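Local coordinates for quinone oxidoreductase (Thermus thermophilus, PDB 1IZ0), which binds NADPH and probably uses it to reduce quinones, at residues Gly11-Val16 against Ala280-Ala285; Thr113-Leu118 against Arg147-Arg152; Lys119-Arg124 against Leu190-Glu195. All coordinates share one frame; numbering follows the deposited sequence.

Interaction 1. Residues Gly11-Val16 against Ala280-Ala285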
# COMPACT_ATOMS: atom_id res chain seq x y z
N GLY A 11 12.26 8.04 18.53
CA GLY A 11 13.53 8.75 18.44
C GLY A 11 13.93 9.05 17.00
O GLY A 11 13.18 8.75 16.07
N PRO A 12 15.12 9.63 16.79
CA PRO A 12 15.59 9.96 15.44
C PRO A 12 16.31 8.79 14.78
O PRO A 12 16.67 7.82 15.44
CB PRO A 12 16.54 11.13 15.70
CG PRO A 12 17.24 10.66 16.94
CD PRO A 12 16.11 10.07 17.80
N LEU A 13 16.51 8.89 13.47
CA LEU A 13 17.21 7.85 12.72
C LEU A 13 18.69 8.19 12.76
O LEU A 13 19.05 9.35 12.95
CB LEU A 13 16.75 7.84 11.26
CG LEU A 13 15.30 7.46 10.98
CD1 LEU A 13 15.00 7.71 9.50
CD2 LEU A 13 15.06 6.01 11.34
N GLU A 14 19.56 7.20 12.58
CA GLU A 14 20.99 7.49 12.56
C GLU A 14 21.70 6.80 11.40
O GLU A 14 21.53 5.61 11.18
CB GLU A 14 21.65 7.08 13.88
CG GLU A 14 23.12 7.48 13.94
CD GLU A 14 23.86 6.90 15.14
OE1 GLU A 14 25.09 7.10 15.22
OE2 GLU A 14 23.21 6.24 15.98
N LEU A 15 22.48 7.58 10.66
CA LEU A 15 23.25 7.05 9.54
C LEU A 15 24.47 6.37 10.17
O LEU A 15 25.29 7.03 10.80
CB LEU A 15 23.66 8.19 8.61
CG LEU A 15 24.34 7.86 7.27
CD1 LEU A 15 25.77 7.37 7.52
CD2 LEU A 15 23.53 6.81 6.53
N VAL A 16 24.56 5.06 10.00
CA VAL A 16 25.65 4.29 10.59
C VAL A 16 26.31 3.31 9.63
O VAL A 16 25.77 3.00 8.56
CB VAL A 16 25.12 3.51 11.82
CG1 VAL A 16 26.13 2.48 12.28
CG2 VAL A 16 24.80 4.48 12.95
N ALA A 280 20.40 10.06 1.73
CA ALA A 280 20.76 11.02 2.76
C ALA A 280 19.57 11.73 3.42
O ALA A 280 19.67 12.16 4.57
CB ALA A 280 21.72 12.06 2.18
N GLU A 281 18.46 11.85 2.70
CA GLU A 281 17.28 12.54 3.25
C GLU A 281 16.19 11.64 3.84
O GLU A 281 15.01 12.00 3.84
CB GLU A 281 16.69 13.45 2.16
CG GLU A 281 17.58 14.65 1.85
CD GLU A 281 17.14 15.41 0.62
OE1 GLU A 281 15.94 15.74 0.51
OE2 GLU A 281 18.01 15.71 -0.24
N ALA A 282 16.59 10.50 4.38
CA ALA A 282 15.65 9.56 4.98
C ALA A 282 14.63 10.19 5.93
O ALA A 282 13.43 9.93 5.83
CB ALA A 282 16.41 8.46 5.71
N GLU A 283 15.11 11.01 6.87
CA GLU A 283 14.20 11.64 7.83
C GLU A 283 13.15 12.45 7.10
O GLU A 283 11.97 12.41 7.44
CB GLU A 283 14.98 12.52 8.81
CG GLU A 283 15.75 11.72 9.86
CD GLU A 283 14.84 11.15 10.95
OE1 GLU A 283 13.71 10.71 10.63
OE2 GLU A 283 15.26 11.14 12.13
N ALA A 284 13.57 13.19 6.08
CA ALA A 284 12.65 14.00 5.29
C ALA A 284 11.57 13.11 4.65
O ALA A 284 10.38 13.45 4.68
CB ALA A 284 13.42 14.76 4.21
N ALA A 285 11.99 11.98 4.08
CA ALA A 285 11.05 11.06 3.43
C ALA A 285 10.00 10.56 4.41
O ALA A 285 8.83 10.43 4.06
CB ALA A 285 11.80 9.88 2.83
O HOH W 1 18.58 11.90 11.70

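Interaction 2. Residues Thr113-Leu118 against Arg147-Arg152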
# COMPACT_ATOMS: atom_id res chain seq x y z
N THR A 113 -2.15 -5.10 -1.42
CA THR A 113 -3.19 -4.70 -0.47
C THR A 113 -4.52 -4.46 -1.16
O THR A 113 -5.57 -4.93 -0.70
CB THR A 113 -2.80 -3.41 0.27
OG1 THR A 113 -1.69 -3.67 1.14
CG2 THR A 113 -3.98 -2.89 1.09
N ALA A 114 -4.50 -3.73 -2.27
CA ALA A 114 -5.72 -3.43 -3.00
C ALA A 114 -6.37 -4.68 -3.57
O ALA A 114 -7.57 -4.90 -3.41
CB ALA A 114 -5.43 -2.44 -4.14
N TYR A 115 -5.57 -5.50 -4.24
CA TYR A 115 -6.10 -6.72 -4.84
C TYR A 115 -6.62 -7.71 -3.80
O TYR A 115 -7.74 -8.20 -3.91
CB TYR A 115 -5.03 -7.40 -5.71
CG TYR A 115 -5.49 -8.71 -6.31
CD1 TYR A 115 -5.31 -9.91 -5.63
CD2 TYR A 115 -6.16 -8.74 -7.54
CE1 TYR A 115 -5.79 -11.12 -6.15
CE2 TYR A 115 -6.65 -9.94 -8.07
CZ TYR A 115 -6.46 -11.12 -7.37
OH TYR A 115 -6.95 -12.29 -7.88
N LEU A 116 -5.81 -8.00 -2.78
CA LEU A 116 -6.23 -8.95 -1.76
C LEU A 116 -7.42 -8.43 -0.96
O LEU A 116 -8.24 -9.21 -0.46
CB LEU A 116 -5.06 -9.28 -0.82
CG LEU A 116 -3.98 -10.15 -1.48
CD1 LEU A 116 -2.74 -10.22 -0.61
CD2 LEU A 116 -4.55 -11.54 -1.74
N ALA A 117 -7.53 -7.11 -0.84
CA ALA A 117 -8.65 -6.52 -0.11
C ALA A 117 -9.93 -6.72 -0.94
O ALA A 117 -10.95 -7.17 -0.42
CB ALA A 117 -8.40 -5.04 0.13
N LEU A 118 -9.86 -6.40 -2.23
CA LEU A 118 -11.01 -6.56 -3.10
C LEU A 118 -11.33 -8.04 -3.30
O LEU A 118 -12.50 -8.46 -3.26
CB LEU A 118 -10.76 -5.87 -4.44
CG LEU A 118 -10.71 -4.33 -4.38
CD1 LEU A 118 -9.95 -3.78 -5.58
CD2 LEU A 118 -12.13 -3.77 -4.32
N ARG A 147 -10.26 -1.14 -11.41
CA ARG A 147 -10.59 -0.99 -12.83
C ARG A 147 -10.29 -2.27 -13.60
O ARG A 147 -11.11 -2.73 -14.39
CB ARG A 147 -9.80 0.17 -13.45
CG ARG A 147 -10.33 1.55 -13.13
CD ARG A 147 -11.37 1.97 -14.15
NE ARG A 147 -12.55 1.11 -14.14
CZ ARG A 147 -13.41 1.02 -15.14
NH1 ARG A 147 -13.23 1.74 -16.24
NH2 ARG A 147 -14.46 0.21 -15.05
N ALA A 148 -9.10 -2.83 -13.37
CA ALA A 148 -8.68 -4.06 -14.03
C ALA A 148 -9.60 -5.23 -13.66
O ALA A 148 -9.68 -6.21 -14.40
CB ALA A 148 -7.26 -4.40 -13.65
N MSE A 149 -10.27 -5.11 -12.52
CA MSE A 149 -11.16 -6.17 -12.07
C MSE A 149 -12.56 -5.90 -12.61
O MSE A 149 -13.50 -6.65 -12.34
CB MSE A 149 -11.17 -6.24 -10.54
CG MSE A 149 -9.84 -6.69 -9.95
SE MSE A 149 -9.82 -6.81 -8.02
CE MSE A 149 -10.93 -8.40 -7.84
N GLY A 150 -12.68 -4.83 -13.40
CA GLY A 150 -13.96 -4.48 -14.00
C GLY A 150 -14.93 -3.78 -13.07
O GLY A 150 -16.14 -3.77 -13.32
N LEU A 151 -14.41 -3.16 -12.01
CA LEU A 151 -15.28 -2.47 -11.05
C LEU A 151 -15.53 -1.01 -11.41
O LEU A 151 -14.76 -0.39 -12.14
CB LEU A 151 -14.67 -2.55 -9.65
CG LEU A 151 -14.20 -3.91 -9.14
CD1 LEU A 151 -13.53 -3.74 -7.77
CD2 LEU A 151 -15.37 -4.88 -9.04
N ARG A 152 -16.63 -0.47 -10.88
CA ARG A 152 -16.99 0.93 -11.09
C ARG A 152 -16.42 1.64 -9.87
O ARG A 152 -16.82 1.35 -8.74
CB ARG A 152 -18.52 1.08 -11.13
CG ARG A 152 -19.16 0.50 -12.39
CD ARG A 152 -20.68 0.67 -12.35
NE ARG A 152 -21.08 2.06 -12.15
CZ ARG A 152 -22.27 2.43 -11.68
NH1 ARG A 152 -23.17 1.51 -11.36
NH2 ARG A 152 -22.55 3.72 -11.53

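Interaction 3. Residues Lys119-Arg124 against Leu190-Glu195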
# COMPACT_ATOMS: atom_id res chain seq x y z
N LYS A 119 -10.28 -8.84 -3.49
CA LYS A 119 -10.48 -10.27 -3.69
C LYS A 119 -11.19 -10.87 -2.48
O LYS A 119 -12.08 -11.69 -2.63
CB LYS A 119 -9.13 -10.97 -3.91
N ARG A 120 -10.81 -10.44 -1.28
CA ARG A 120 -11.46 -10.98 -0.09
C ARG A 120 -12.90 -10.52 0.08
O ARG A 120 -13.72 -11.24 0.64
CB ARG A 120 -10.69 -10.63 1.19
CG ARG A 120 -11.25 -11.41 2.39
CD ARG A 120 -10.71 -10.95 3.71
NE ARG A 120 -9.27 -11.11 3.78
CZ ARG A 120 -8.51 -10.57 4.72
NH1 ARG A 120 -9.07 -9.84 5.67
NH2 ARG A 120 -7.19 -10.76 4.70
N ALA A 121 -13.21 -9.31 -0.39
CA ALA A 121 -14.58 -8.81 -0.30
C ALA A 121 -15.38 -9.34 -1.50
O ALA A 121 -16.49 -8.89 -1.77
CB ALA A 121 -14.58 -7.29 -0.29
N GLN A 122 -14.80 -10.30 -2.21
CA GLN A 122 -15.44 -10.90 -3.38
C GLN A 122 -16.00 -9.86 -4.35
O GLN A 122 -17.17 -9.92 -4.74
CB GLN A 122 -16.55 -11.85 -2.93
CG GLN A 122 -16.06 -13.00 -2.06
CD GLN A 122 -17.20 -13.85 -1.51
OE1 GLN A 122 -17.97 -14.44 -2.27
NE2 GLN A 122 -17.30 -13.92 -0.19
N ALA A 123 -15.17 -8.89 -4.74
CA ALA A 123 -15.60 -7.85 -5.67
C ALA A 123 -15.90 -8.51 -7.02
O ALA A 123 -15.07 -9.25 -7.55
CB ALA A 123 -14.50 -6.81 -5.83
N ARG A 124 -17.07 -8.25 -7.56
CA ARG A 124 -17.46 -8.83 -8.84
C ARG A 124 -17.54 -7.74 -9.91
O ARG A 124 -17.81 -6.57 -9.61
CB ARG A 124 -18.82 -9.52 -8.68
CG ARG A 124 -18.92 -10.92 -9.27
CD ARG A 124 -18.57 -12.02 -8.27
NE ARG A 124 -17.14 -12.12 -7.99
CZ ARG A 124 -16.61 -13.04 -7.18
NH1 ARG A 124 -17.40 -13.93 -6.58
NH2 ARG A 124 -15.30 -13.07 -6.96
N LEU A 190 -23.17 2.01 -2.50
CA LEU A 190 -21.99 1.27 -2.92
C LEU A 190 -22.02 -0.19 -2.50
O LEU A 190 -22.65 -0.56 -1.50
CB LEU A 190 -20.74 1.94 -2.34
CG LEU A 190 -20.65 3.43 -2.68
CD1 LEU A 190 -19.54 4.07 -1.89
CD2 LEU A 190 -20.43 3.60 -4.18
N ASP A 191 -21.35 -1.02 -3.28
CA ASP A 191 -21.24 -2.45 -3.02
C ASP A 191 -20.04 -2.68 -2.10
O ASP A 191 -20.07 -3.55 -1.23
CB ASP A 191 -21.03 -3.22 -4.33
CG ASP A 191 -22.23 -3.15 -5.26
OD1 ASP A 191 -23.33 -3.56 -4.82
OD2 ASP A 191 -22.09 -2.70 -6.42
N LEU A 192 -19.00 -1.89 -2.30
CA LEU A 192 -17.77 -2.00 -1.52
C LEU A 192 -17.17 -0.65 -1.12
O LEU A 192 -17.31 0.35 -1.82
CB LEU A 192 -16.69 -2.75 -2.31
CG LEU A 192 -16.86 -4.22 -2.71
CD1 LEU A 192 -17.66 -4.32 -3.98
CD2 LEU A 192 -15.48 -4.83 -2.94
N VAL A 193 -16.49 -0.65 0.01
CA VAL A 193 -15.81 0.53 0.50
C VAL A 193 -14.45 0.09 1.04
O VAL A 193 -14.38 -0.85 1.83
CB VAL A 193 -16.59 1.22 1.64
CG1 VAL A 193 -15.74 2.34 2.24
CG2 VAL A 193 -17.91 1.78 1.12
N LEU A 194 -13.38 0.73 0.57
CA LEU A 194 -12.04 0.42 1.05
C LEU A 194 -11.76 1.53 2.03
O LEU A 194 -11.43 2.65 1.64
CB LEU A 194 -11.02 0.43 -0.09
CG LEU A 194 -11.19 -0.64 -1.18
CD1 LEU A 194 -10.06 -0.53 -2.21
CD2 LEU A 194 -11.19 -2.02 -0.55
N GLU A 195 -11.92 1.22 3.32
CA GLU A 195 -11.74 2.18 4.41
C GLU A 195 -10.33 2.37 4.92
O GLU A 195 -9.75 1.44 5.49
CB GLU A 195 -12.61 1.75 5.59
CG GLU A 195 -13.90 2.52 5.74
CD GLU A 195 -13.66 3.95 6.11
OE1 GLU A 195 -12.90 4.19 7.07
OE2 GLU A 195 -14.23 4.84 5.45

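Interaction 1. Residues Gly11-Val16 against Ala280-Ala285
Leu13 and Glu283 make most of this contact. Its polar part is a single direct hydrogen bond. Leu13 N donates to Glu283 OE2 at 2.9 Å, with a nearly straight N-H...O angle of 171°. The donor comes from above the carboxylate plane, 54° out of it. The Glu283 chain is folded at its second torsion (chi2 -76°), and this bend helps bring the carboxylate to the strand. Pro12 CA also lies beside the acceptor, 3.5 Å from Glu283 OE2.

A water adds a second link. It donates to Leu13 O at 2.9 Å and, weakly, to Glu283 OE2. Leu13 N is bound to Glu283 directly, and Leu13 O is linked to it only loosely, through the water.

The Leu13 side chain lies in van der Waals contact with the Glu283 carboxylate group through CB, CG and CD1. Leu13 CD1 is 3.5 Å from Glu283 OE1. The apolar contact is between Leu13 CD1 and Ala282 CB, at 4.1 Å.

The other carboxylate oxygen, Glu283 OE1, forms a salt bridge with Arg45, which also binds Gly11 O. Strand 13-17 pairs antiparallel with strand 2-6, and Trp4 of that strand touches both Leu13 and Ala282. The first turn of helix 282-288 therefore packs against this two-stranded sheet, while Ala285 touches Val298 and Val300 of strand 297-301.

Interaction 2. Residues Thr113-Leu118 against Arg147-Arg152
The selenium of selenomethionine Met149 touches both Tyr115 and Leu118, two side chains of helix 108-120. The Met149 side chain meets the Tyr115 side chain at about a right angle. Its SE is 4.2 Å from Tyr115 CD2 and 5.1 Å from the centroid of the Tyr115 ring. The approach is oblique, 51° off the ring normal, and makes a Met-aromatic contact. The Tyr115 ring is carried to this side with CG opposite the backbone N (chi1 177°).

Leu118 also meets the selenium, and the two side chains cross obliquely. Met149 SE is 3.8 Å from Leu118 CB, and Leu118 CD1 is almost as near. The extended middle of the Met149 chain (chi2 -179°) carries the selenium across to the helix.

Met149 and Gly150 close helix 137-148 with a Schellman motif, in which Gly150 has positive phi. This helix follows strand 128-131 of the parallel Rossmann sheet and leads into strand 152-157, so the end of a beta-alpha-beta crossover helix packs here on helix 108-120. After the turn, the CB of Leu151 points toward helix 108-120.

Leu151 and Leu118 meet tip to tip, with Leu151 CD1 3.7 Å from Leu118 CD2. Both leucines also touch Val129 of strand 128-131. Arg147 NH2 donates to Leu151 O at 3.0 Å from above the carbonyl plane; a weak bond from Arg147 NE goes to the same oxygen. Phe260 of helix 251-261 touches both Met149 and Tyr115.

Interaction 3. Residues Lys119-Arg124 against Leu190-Glu195
A Schellman motif that ends helix 108-120 packs here on strand 190-195 of the parallel Rossmann sheet. The helix stops at Arg120, and Gln122, with positive phi, turns the chain away. Gln122 N bonds to Lys119 O at 3.1 Å as part of this cap. The turn sets Ala121 and Ala123 so that their methyl groups converge on one leucine of the sheet.

That leucine is Leu192. Its CD2 methyl does all the close touching. Leu192 CD2 is 3.7 Å from Ala121 CB and 3.6 Å from Ala123 CB. The branch thus rests against two methyls at nearly equal distances, one just after the helix and one beyond the positive-phi residue. The CB of Leu192 points toward the turn. Its CG lies opposite the carbonyl carbon (chi1 -64°), and chi2 of 84° helps place the CD2 branch at the alanines.

The neighbours extend this apolar patch. Ala121 also touches Val215 of strand 212-216, and Leu192 touches Val129 of strand 128-131. Strand 190-195 lies between these two strands in the sheet. Polar backbone groups near the turn have partners of their own: Ala121 O accepts from Arg213, and Arg124 N donates to Glu127.

All the close contacts between these two segments are between methyl carbons, and all three touching residues are buried. The two segments share no hydrogen bond. The contact is therefore held by van der Waals packing and exclusion of water. The touching groups on the turn are both alanine methyls, and the nearest CA atoms, those of Ala123 and Leu192, are 7.5 Å apart.

Overall arrangement
Interactions 2 and 3 are neighbours in the nucleotide-binding Rossmann part, with centres 8 Å apart. Both use helix 108-120. They join where Leu118 O probably accepts a hydrogen bond from Ala123 N at 3.1 Å, and where Leu118 CD2 packs on Leu192 CD2 at 3.8 Å. Both lie near residues seen to bind NADPH in this protein, although none is bound here: the side chains of Leu118 and Ile217 are about 8 Å apart, as are those of Ala121 and Phe242. Interaction 1 lies away from the annotated sites, on the opposite side of the chain's centre, about 35 Å from interaction 2 between centres. Along the chain, both other contacts fall within the loop it closes.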